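Local atomic coordinates of DyP (Bjerkandera adusta, PDB entry 3VXJ), a protein that binds heme b and probably uses it as a dye-decolorizing peroxidase, oxidising substrates at the expense of hydrogen peroxide. Residues Ser72-Gln77 against Thr113-His118; Ile173-Val178 against Ala327-Ile332; Thr398-Gly403 against Phe414-Phe419. One frame throughout, in Å; residues are numbered along the deposited sequence.

Interaction 1 of 3, residues Ser72-Gln77 against Thr113-His118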
loop_
_atom_site.group_PDB
_atom_site.type_symbol
_atom_site.label_atom_id
_atom_site.label_comp_id
_atom_site.label_asym_id
_atom_site.label_seq_id
_atom_site.Cartn_x
_atom_site.Cartn_y
_atom_site.Cartn_z
ATOM N N SER A 72 10.964 -4.747 13.219
ATOM C CA SER A 72 11.935 -5.106 12.206
ATOM C C SER A 72 12.742 -6.293 12.721
ATOM O O SER A 72 12.638 -6.670 13.880
ATOM C CB SER A 72 12.871 -3.929 11.962
ATOM O OG SER A 72 13.743 -3.789 13.073
ATOM N N ASN A 73 13.576 -6.857 11.857
ATOM C CA ASN A 73 14.486 -7.899 12.274
ATOM C C ASN A 73 15.412 -7.434 13.397
ATOM O O ASN A 73 15.618 -8.155 14.378
ATOM C CB ASN A 73 15.313 -8.398 11.095
ATOM C CG ASN A 73 16.332 -9.428 11.513
ATOM O OD1 ASN A 73 15.985 -10.563 11.819
ATOM N ND2 ASN A 73 17.587 -9.021 11.577
ATOM N N THR A 74 15.979 -6.239 13.272
ATOM C CA THR A 74 16.886 -5.787 14.317
ATOM C C THR A 74 16.148 -5.526 15.630
ATOM O O THR A 74 16.726 -5.681 16.700
ATOM C CB THR A 74 17.710 -4.575 13.898
ATOM O OG1 THR A 74 16.845 -3.582 13.332
ATOM C CG2 THR A 74 18.747 -4.988 12.863
ATOM N N GLY A 75 14.867 -5.164 15.546
ATOM C CA GLY A 75 14.030 -5.008 16.738
ATOM C C GLY A 75 13.841 -6.318 17.479
ATOM O O GLY A 75 14.003 -6.375 18.698
ATOM N N LEU A 76 13.511 -7.374 16.740
ATOM C CA LEU A 76 13.392 -8.710 17.317
ATOM C C LEU A 76 14.715 -9.141 17.945
ATOM O O LEU A 76 14.736 -9.628 19.084
ATOM C CB LEU A 76 12.893 -9.715 16.273
ATOM C CG LEU A 76 11.464 -9.430 15.789
ATOM C CD1 LEU A 76 11.050 -10.448 14.734
ATOM C CD2 LEU A 76 10.462 -9.408 16.947
ATOM N N GLN A 77 15.822 -8.911 17.241
ATOM C CA GLN A 77 17.148 -9.231 17.775
ATOM C C GLN A 77 17.456 -8.468 19.069
ATOM O O GLN A 77 17.989 -9.050 20.022
ATOM C CB GLN A 77 18.232 -8.962 16.733
ATOM C CG GLN A 77 18.189 -9.891 15.534
ATOM C CD GLN A 77 19.269 -9.580 14.517
ATOM O OE1 GLN A 77 19.843 -8.485 14.509
ATOM N NE2 GLN A 77 19.549 -10.542 13.648
ATOM N N THR A 113 18.044 4.597 6.298
ATOM C CA THR A 113 19.289 4.236 5.602
ATOM C C THR A 113 20.177 3.310 6.450
ATOM O O THR A 113 21.315 3.636 6.787
ATOM C CB THR A 113 20.039 5.509 5.170
ATOM O OG1 THR A 113 20.085 6.434 6.265
ATOM C CG2 THR A 113 19.307 6.170 3.998
ATOM N N GLY A 114 19.632 2.144 6.772
ATOM C CA GLY A 114 20.307 1.155 7.594
ATOM C C GLY A 114 19.241 0.314 8.256
ATOM O O GLY A 114 18.123 0.219 7.742
ATOM N N THR A 115 19.587 -0.291 9.392
ATOM C CA THR A 115 18.660 -1.107 10.174
ATOM C C THR A 115 18.602 -0.659 11.638
ATOM O O THR A 115 18.474 -1.469 12.558
ATOM C CB THR A 115 18.962 -2.624 10.042
ATOM O OG1 THR A 115 20.322 -2.905 10.407
ATOM C CG2 THR A 115 18.722 -3.101 8.611
ATOM N N THR A 116 18.700 0.652 11.818
ATOM C CA THR A 116 18.534 1.313 13.106
ATOM C C THR A 116 17.121 1.134 13.665
ATOM O O THR A 116 16.942 0.949 14.867
ATOM C CB THR A 116 18.883 2.808 12.944
ATOM O OG1 THR A 116 20.303 2.927 12.780
ATOM C CG2 THR A 116 18.446 3.633 14.134
ATOM N N ILE A 117 16.117 1.199 12.793
ATOM C CA ILE A 117 14.724 1.126 13.216
ATOM C C ILE A 117 14.414 -0.278 13.726
ATOM O O ILE A 117 14.696 -1.268 13.039
ATOM C CB ILE A 117 13.784 1.487 12.049
ATOM C CG1 ILE A 117 13.957 2.961 11.676
ATOM C CG2 ILE A 117 12.326 1.190 12.408
ATOM C CD1 ILE A 117 13.313 3.348 10.365
ATOM N N HIS A 118 13.856 -0.340 14.932
ATOM C CA HIS A 118 13.472 -1.601 15.567
ATOM C C HIS A 118 11.994 -1.939 15.435
ATOM O O HIS A 118 11.591 -3.103 15.565
ATOM C CB HIS A 118 13.855 -1.577 17.040
ATOM C CG HIS A 118 15.324 -1.705 17.268
ATOM N ND1 HIS A 118 15.914 -1.462 18.488
ATOM C CD2 HIS A 118 16.329 -2.026 16.420
ATOM C CE1 HIS A 118 17.217 -1.646 18.388
ATOM N NE2 HIS A 118 17.495 -1.990 17.144
#

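Interaction 2 of 3, residues Ile173-Val178 against Ala327-Ile332. With HEM (protoporphyrin IX containing Fe), chain B.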
loop_
_atom_site.group_PDB
_atom_site.type_symbol
_atom_site.label_atom_id
_atom_site.label_comp_id
_atom_site.label_asym_id
_atom_site.label_seq_id
_atom_site.Cartn_x
_atom_site.Cartn_y
_atom_site.Cartn_z
ATOM N N ILE A 173 -9.895 0.575 -3.043
ATOM C CA ILE A 173 -11.076 -0.081 -3.603
ATOM C C ILE A 173 -10.913 -1.597 -3.590
ATOM O O ILE A 173 -11.784 -2.321 -3.088
ATOM C CB ILE A 173 -11.319 0.379 -5.056
ATOM C CG1 ILE A 173 -11.665 1.871 -5.075
ATOM C CG2 ILE A 173 -12.408 -0.472 -5.728
ATOM C CD1 ILE A 173 -11.634 2.488 -6.455
ATOM N N SER A 174 -9.805 -2.072 -4.160
ATOM C CA SER A 174 -9.608 -3.503 -4.383
ATOM C C SER A 174 -8.696 -4.158 -3.347
ATOM O O SER A 174 -7.505 -3.853 -3.278
ATOM C CB SER A 174 -9.072 -3.759 -5.794
ATOM O OG SER A 174 -9.017 -5.147 -6.025
ATOM N N GLN A 175 -9.255 -5.087 -2.579
ATOM C CA GLN A 175 -8.529 -5.825 -1.557
ATOM C C GLN A 175 -8.941 -7.287 -1.640
ATOM O O GLN A 175 -10.081 -7.596 -1.994
ATOM C CB GLN A 175 -8.885 -5.311 -0.155
ATOM C CG GLN A 175 -8.764 -3.807 0.076
ATOM C CD GLN A 175 -7.340 -3.315 0.358
ATOM O OE1 GLN A 175 -6.359 -4.061 0.278
ATOM N NE2 GLN A 175 -7.227 -2.034 0.667
ATOM N N PRO A 176 -8.031 -8.205 -1.293
ATOM C CA PRO A 176 -8.441 -9.607 -1.220
ATOM C C PRO A 176 -9.349 -9.835 -0.022
ATOM O O PRO A 176 -9.322 -9.069 0.941
ATOM C CB PRO A 176 -7.110 -10.353 -1.043
ATOM C CG PRO A 176 -6.219 -9.346 -0.378
ATOM C CD PRO A 176 -6.616 -8.009 -0.918
ATOM N N SER A 177 -10.159 -10.882 -0.093
ATOM C CA SER A 177 -10.952 -11.316 1.048
ATOM C C SER A 177 -10.411 -12.667 1.487
ATOM O O SER A 177 -10.243 -13.564 0.662
ATOM C CB SER A 177 -12.420 -11.441 0.647
ATOM O OG SER A 177 -13.235 -11.768 1.755
ATOM N N VAL A 178 -10.120 -12.814 2.774
ATOM C CA VAL A 178 -9.659 -14.111 3.269
ATOM C C VAL A 178 -10.819 -14.955 3.791
ATOM O O VAL A 178 -11.786 -14.424 4.354
ATOM C CB VAL A 178 -8.545 -14.003 4.351
ATOM C CG1 VAL A 178 -7.314 -13.288 3.789
ATOM C CG2 VAL A 178 -9.056 -13.316 5.609
ATOM N N ALA A 327 -2.401 -9.137 -1.805
ATOM C CA ALA A 327 -1.950 -8.535 -0.552
ATOM C C ALA A 327 -2.938 -7.456 -0.137
ATOM O O ALA A 327 -3.655 -6.917 -0.987
ATOM C CB ALA A 327 -0.549 -7.943 -0.729
ATOM N N MET A 328 -2.954 -7.138 1.160
ATOM C CA MET A 328 -3.803 -6.071 1.715
ATOM C C MET A 328 -3.037 -4.761 1.726
ATOM O O MET A 328 -1.850 -4.740 2.032
ATOM C CB MET A 328 -4.178 -6.392 3.164
ATOM C CG MET A 328 -5.016 -7.637 3.374
ATOM S SD MET A 328 -6.705 -7.455 2.765
ATOM C CE MET A 328 -7.471 -8.842 3.596
ATOM N N ARG A 329 -3.724 -3.656 1.439
ATOM C CA ARG A 329 -3.107 -2.340 1.567
ATOM C C ARG A 329 -3.851 -1.459 2.552
ATOM O O ARG A 329 -5.092 -1.478 2.622
ATOM C CB ARG A 329 -3.031 -1.639 0.211
ATOM C CG ARG A 329 -2.123 -2.320 -0.788
ATOM C CD ARG A 329 -2.349 -1.784 -2.208
ATOM N NE ARG A 329 -3.720 -2.061 -2.629
ATOM C CZ ARG A 329 -4.616 -1.147 -2.984
ATOM N NH1 ARG A 329 -4.282 0.133 -3.043
ATOM N NH2 ARG A 329 -5.854 -1.508 -3.311
ATOM N N SER A 330 -3.081 -0.684 3.311
ATOM C CA SER A 330 -3.659 0.278 4.257
ATOM C C SER A 330 -2.882 1.593 4.238
ATOM O O SER A 330 -2.402 2.077 5.269
ATOM C CB SER A 330 -3.684 -0.305 5.668
ATOM O OG SER A 330 -4.586 0.423 6.484
ATOM N N SER A 331 -2.745 2.148 3.040
ATOM C CA SER A 331 -1.957 3.350 2.839
ATOM C C SER A 331 -2.741 4.606 3.201
ATOM O O SER A 331 -3.974 4.611 3.201
ATOM C CB SER A 331 -1.532 3.433 1.378
ATOM O OG SER A 331 -0.847 2.243 1.001
ATOM N N ILE A 332 -2.016 5.685 3.477
ATOM C CA ILE A 332 -2.647 6.973 3.740
ATOM C C ILE A 332 -1.827 8.089 3.083
ATOM O O ILE A 332 -0.597 8.073 3.137
ATOM C CB ILE A 332 -2.841 7.218 5.267
ATOM C CG1 ILE A 332 -3.760 8.422 5.512
ATOM C CG2 ILE A 332 -1.493 7.366 5.991
ATOM C CD1 ILE A 332 -4.209 8.598 6.948
HETATM C CHA HEM B . -4.368 -0.032 -6.504
HETATM C CHB HEM B . -2.394 4.366 -6.156
HETATM C CHC HEM B . 1.882 2.408 -5.028
HETATM C CHD HEM B . -0.076 -2.002 -5.335
HETATM C C1A HEM B . -4.199 1.324 -6.542
HETATM C C2A HEM B . -5.211 2.286 -6.916
HETATM C C3A HEM B . -4.654 3.507 -6.828
HETATM C C4A HEM B . -3.293 3.346 -6.368
HETATM C CMA HEM B . -5.321 4.865 -7.119
HETATM C CAA HEM B . -6.634 1.924 -7.397
HETATM C CBA HEM B . -7.681 1.781 -6.290
HETATM C CGA HEM B . -7.531 0.529 -5.458
HETATM O O1A HEM B . -7.795 -0.591 -5.946
HETATM O O2A HEM B . -7.165 0.664 -4.258
HETATM C C1B HEM B . -1.066 4.227 -5.805
HETATM C C2B HEM B . -0.129 5.310 -5.593
HETATM C C3B HEM B . 1.060 4.765 -5.274
HETATM C C4B HEM B . 0.890 3.327 -5.267
HETATM C CMB HEM B . -0.488 6.804 -5.744
HETATM C CAB HEM B . 2.385 5.479 -4.933
HETATM C CBB HEM B . 2.419 6.729 -4.466
HETATM C C1C HEM B . 1.730 1.045 -5.060
HETATM C C2C HEM B . 2.788 0.070 -4.869
HETATM C C3C HEM B . 2.249 -1.154 -4.970
HETATM C C4C HEM B . 0.834 -0.981 -5.219
HETATM C CMC HEM B . 4.258 0.434 -4.587
HETATM C CAC HEM B . 2.935 -2.539 -4.835
HETATM C CBC HEM B . 4.172 -2.761 -5.301
HETATM C C1D HEM B . -1.412 -1.862 -5.608
HETATM C C2D HEM B . -2.345 -2.962 -5.614
HETATM C C3D HEM B . -3.662 -2.357 -5.987
HETATM C C4D HEM B . -3.412 -0.949 -6.163
HETATM C CMD HEM B . -2.101 -4.454 -5.332
HETATM C CAD HEM B . -4.970 -3.147 -6.150
HETATM C CBD HEM B . -4.955 -3.770 -7.542
HETATM C CGD HEM B . -6.180 -4.610 -7.788
HETATM O O1D HEM B . -6.840 -4.389 -8.838
HETATM O O2D HEM B . -6.498 -5.490 -6.957
HETATM N NA HEM B . -3.045 2.003 -6.240
HETATM N NB HEM B . -0.404 3.018 -5.632
HETATM N NC HEM B . 0.562 0.362 -5.309
HETATM N ND HEM B . -2.078 -0.675 -5.906
HETATM FE FE HEM B . -1.218 1.180 -5.839
HETATM O O HOH W 1 -4.871 -4.744 -2.177
HETATM O O HOH W 2 -1.792 1.275 -3.933
#

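Interaction 3 of 3, residues Thr398-Gly403 against Phe414-Phe419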
loop_
_atom_site.group_PDB
_atom_site.type_symbol
_atom_site.label_atom_id
_atom_site.label_comp_id
_atom_site.label_asym_id
_atom_site.label_seq_id
_atom_site.Cartn_x
_atom_site.Cartn_y
_atom_site.Cartn_z
ATOM N N THR A 398 14.631 1.792 -15.938
ATOM C CA THR A 398 14.891 2.834 -16.929
ATOM C C THR A 398 15.350 2.223 -18.252
ATOM O O THR A 398 16.120 1.261 -18.253
ATOM C CB THR A 398 15.936 3.850 -16.439
ATOM O OG1 THR A 398 17.163 3.175 -16.159
ATOM C CG2 THR A 398 15.454 4.570 -15.184
ATOM N N PRO A 399 14.875 2.776 -19.387
ATOM C CA PRO A 399 13.952 3.909 -19.466
ATOM C C PRO A 399 12.537 3.530 -19.027
ATOM O O PRO A 399 12.124 2.378 -19.201
ATOM C CB PRO A 399 13.963 4.262 -20.958
ATOM C CG PRO A 399 14.274 2.981 -21.633
ATOM C CD PRO A 399 15.273 2.311 -20.729
ATOM N N ARG A 400 11.814 4.494 -18.463
ATOM C CA ARG A 400 10.440 4.266 -17.992
ATOM C C ARG A 400 9.463 4.364 -19.162
ATOM O O ARG A 400 8.616 5.272 -19.228
ATOM C CB ARG A 400 10.054 5.260 -16.888
ATOM C CG ARG A 400 10.977 5.263 -15.681
ATOM C CD ARG A 400 10.412 6.087 -14.542
ATOM N NE ARG A 400 9.359 5.368 -13.837
ATOM C CZ ARG A 400 8.059 5.675 -13.854
ATOM N NH1 ARG A 400 7.594 6.716 -14.524
ATOM N NH2 ARG A 400 7.216 4.941 -13.159
ATOM N N THR A 401 9.585 3.424 -20.093
ATOM C CA THR A 401 8.794 3.449 -21.312
ATOM C C THR A 401 7.616 2.497 -21.180
ATOM O O THR A 401 7.783 1.332 -20.806
ATOM C CB THR A 401 9.677 3.125 -22.535
ATOM O OG1 THR A 401 10.745 4.077 -22.577
ATOM C CG2 THR A 401 8.885 3.217 -23.829
ATOM N N VAL A 402 6.422 3.008 -21.476
ATOM C CA VAL A 402 5.204 2.208 -21.458
ATOM C C VAL A 402 4.442 2.366 -22.781
ATOM O O VAL A 402 4.369 3.459 -23.335
ATOM C CB VAL A 402 4.308 2.563 -20.236
ATOM C CG1 VAL A 402 3.816 4.006 -20.303
ATOM C CG2 VAL A 402 3.147 1.581 -20.095
ATOM N N GLY A 403 3.860 1.272 -23.268
ATOM C CA GLY A 403 3.103 1.321 -24.509
ATOM C C GLY A 403 1.614 1.390 -24.248
ATOM O O GLY A 403 1.148 1.249 -23.108
ATOM N N PHE A 414 5.204 5.883 -24.474
ATOM C CA PHE A 414 5.337 7.057 -23.635
ATOM C C PHE A 414 6.519 6.819 -22.699
ATOM O O PHE A 414 6.591 5.772 -22.047
ATOM C CB PHE A 414 4.045 7.279 -22.828
ATOM C CG PHE A 414 2.853 7.690 -23.663
ATOM C CD1 PHE A 414 2.325 8.975 -23.555
ATOM C CD2 PHE A 414 2.241 6.786 -24.536
ATOM C CE1 PHE A 414 1.221 9.362 -24.309
ATOM C CE2 PHE A 414 1.141 7.171 -25.311
ATOM C CZ PHE A 414 0.630 8.459 -25.190
ATOM N N THR A 415 7.449 7.766 -22.647
ATOM C CA THR A 415 8.528 7.712 -21.663
ATOM C C THR A 415 8.161 8.681 -20.544
ATOM O O THR A 415 8.103 9.897 -20.732
ATOM C CB THR A 415 9.907 8.006 -22.286
ATOM O OG1 THR A 415 10.191 7.016 -23.284
ATOM C CG2 THR A 415 11.005 7.956 -21.222
ATOM N N VAL A 416 7.890 8.118 -19.377
ATOM C CA VAL A 416 7.194 8.838 -18.321
ATOM C C VAL A 416 8.190 9.225 -17.221
ATOM O O VAL A 416 8.871 8.358 -16.674
ATOM C CB VAL A 416 6.048 7.965 -17.757
ATOM C CG1 VAL A 416 5.257 8.723 -16.702
ATOM C CG2 VAL A 416 5.120 7.501 -18.885
ATOM N N PRO A 417 8.293 10.529 -16.898
ATOM C CA PRO A 417 9.120 10.910 -15.746
ATOM C C PRO A 417 8.623 10.214 -14.481
ATOM O O PRO A 417 7.423 9.955 -14.355
ATOM C CB PRO A 417 8.876 12.419 -15.619
ATOM C CG PRO A 417 8.423 12.860 -16.957
ATOM C CD PRO A 417 7.649 11.699 -17.520
ATOM N N LEU A 418 9.521 9.923 -13.544
ATOM C CA LEU A 418 9.098 9.329 -12.279
ATOM C C LEU A 418 8.432 10.389 -11.402
ATOM O O LEU A 418 9.038 11.415 -11.083
ATOM C CB LEU A 418 10.282 8.679 -11.556
ATOM C CG LEU A 418 9.979 7.817 -10.317
ATOM C CD1 LEU A 418 9.007 6.663 -10.577
ATOM C CD2 LEU A 418 11.279 7.287 -9.701
ATOM N N PHE A 419 7.175 10.148 -11.033
ATOM C CA PHE A 419 6.414 11.084 -10.204
ATOM C C PHE A 419 6.270 10.608 -8.758
ATOM O O PHE A 419 5.651 11.292 -7.929
ATOM C CB PHE A 419 5.018 11.315 -10.786
ATOM C CG PHE A 419 5.010 11.761 -12.215
ATOM C CD1 PHE A 419 5.598 12.966 -12.585
ATOM C CD2 PHE A 419 4.384 10.994 -13.182
ATOM C CE1 PHE A 419 5.583 13.389 -13.920
ATOM C CE2 PHE A 419 4.362 11.407 -14.522
ATOM C CZ PHE A 419 4.962 12.600 -14.883
#

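Interaction 1 of 3, residues Ser72-Gln77 against Thr113-His118
With chi1 of 72° and 49°, Ser72 and Thr74 both place their side-chain oxygen between the backbone N and the carbonyl carbon, and from there each hydroxyl reaches a backbone carbonyl of the 113-118 loop. Ser72 OG donates to Ile117 O at 2.7 Å, approaching close to the carbonyl plane, while accepting from Gly75 N. Serine suits this N-cap because one small hydroxyl can close the first turn of the helix and still give its proton to the loop. Ser72 N adds a bond to His118 O at 2.9 Å, from well above the carbonyl plane.

Thr74 OG1 donates to Thr115 O at 2.8 Å, and its CG2 lies 3.6 Å from Thr115 OG1, the two threonine side chains crossing at about a right angle. The His118 ring has Thr74 OG1 in plane at its edge and Thr74 O over one face; its ND1 bonds Val31 N of strand 23-31. Gly75 CA comes within 3.3 Å of His118 O in a CA-H...O contact, an approach that a CB at this position would block. This is a serine N-cap at the start of helix 73-78, docked on the loop entering strand 119-125 of the ferredoxin-like N-terminal domain.

Interaction 2 of 3, residues Ile173-Val178 against Ala327-Ile332
Arg329 lays its guanidinium flat over one pyrrole of the heme, with HEM C3D under its centre 3.3 Å from the plane, while Gln175 NE2 lies over the opposite face. A bend at chi3 (-62°) directs NE toward that pyrrole, and NH2 donates at the edge to HEM O2A at 2.7 Å and, nearly in the guanidinium plane, to Ser174 O. Arginine fits because its flat group can stack on the porphyrin while its edge N-H groups bond a propionate. NH1 bonds water 2, which sits 2.0 Å from the iron, and forms a salt bridge with Asp171.

This is the distal heme pocket of the DyP-type peroxidase fold, where strand 328-334 is an edge strand of the C-terminal ferredoxin-like sheet and the 173-178 segment brings in donors for the propionates: Ser174 OG donates to HEM O2D at 2.7 Å.

Gln175 stands in the second shell: OE1 accepts from Arg329 N on an in-plane lone pair at 2.9 Å, and NE2 gives to Arg329 O, so one amide pairs with both polar backbone atoms. The thioether of Met328 crosses Pro176 obliquely, SD 3.7 Å from the ring's CG and CE 3.2 Å from Pro176 O.

Interaction 3 of 3, residues Thr398-Gly403 against Phe414-Phe419
Arg400 runs beside the 414-419 segment, beginning with CB 3.3 Å from Val416 O. CG stays near the same oxygen, and CD is near both it and Leu418 CB. The chain bends at chi3 (77°), which sets NE off the extended course, 3.5 Å from Leu418 CD1. That methyl covers one face of the guanidinium, offset toward the rim, as the two side chains cross at about a right angle. At the tip NH1 donates to Val416 O at 3.0 Å; the oxygen is near the guanidinium plane, but the donor stands above the carbonyl plane. NH2 bonds the carbonyls of Gly395 and Pro392. Arginine suits this buried place because its N-H groups can serve several backbone carbonyls while its aliphatic part packs on leucine.

The backbones form an antiparallel beta hairpin of strands 401-403 and 413-415. Val402 and Phe414 are its hydrogen-bonded pair, with Val402 N to Phe414 O and Phe414 N to Val402 O both 2.8 Å, whereas Thr401 and Thr415 are a non-hydrogen-bonded pair. Arg400, centre of an inverse gamma turn, extends the ladder by accepting from Val416 N.

On one face Thr401 OG1 and Thr415 OG1 meet at 3.1 Å. On the face of Val402 and Phe414, Val402 CG1 packs 4.0 Å from Val416 CG2, just past the strand, and Phe414 and Val416 rest on Tyr233 of helix 227-236.

From the N terminus, interaction 1 comes first: it closes a loop with 35 residues between its segments, tying the start of helix 73-78 to the approach to strand 119-125, within the N-terminal DyP domain. Interaction 2 then spans 148 intervening residues in the C-terminal peroxidase part, bringing the propionate-binding segment 173-178 to strand 328-334 at the heme. Interaction 3 follows as a short hairpin with ten residues between its segments, just ahead of strand 420-430. The three loops run in series, neither nesting nor crossing. None touches another; nearest atoms are about 16 Å apart between interactions 1 and 2, and about 13 Å between 2 and 3.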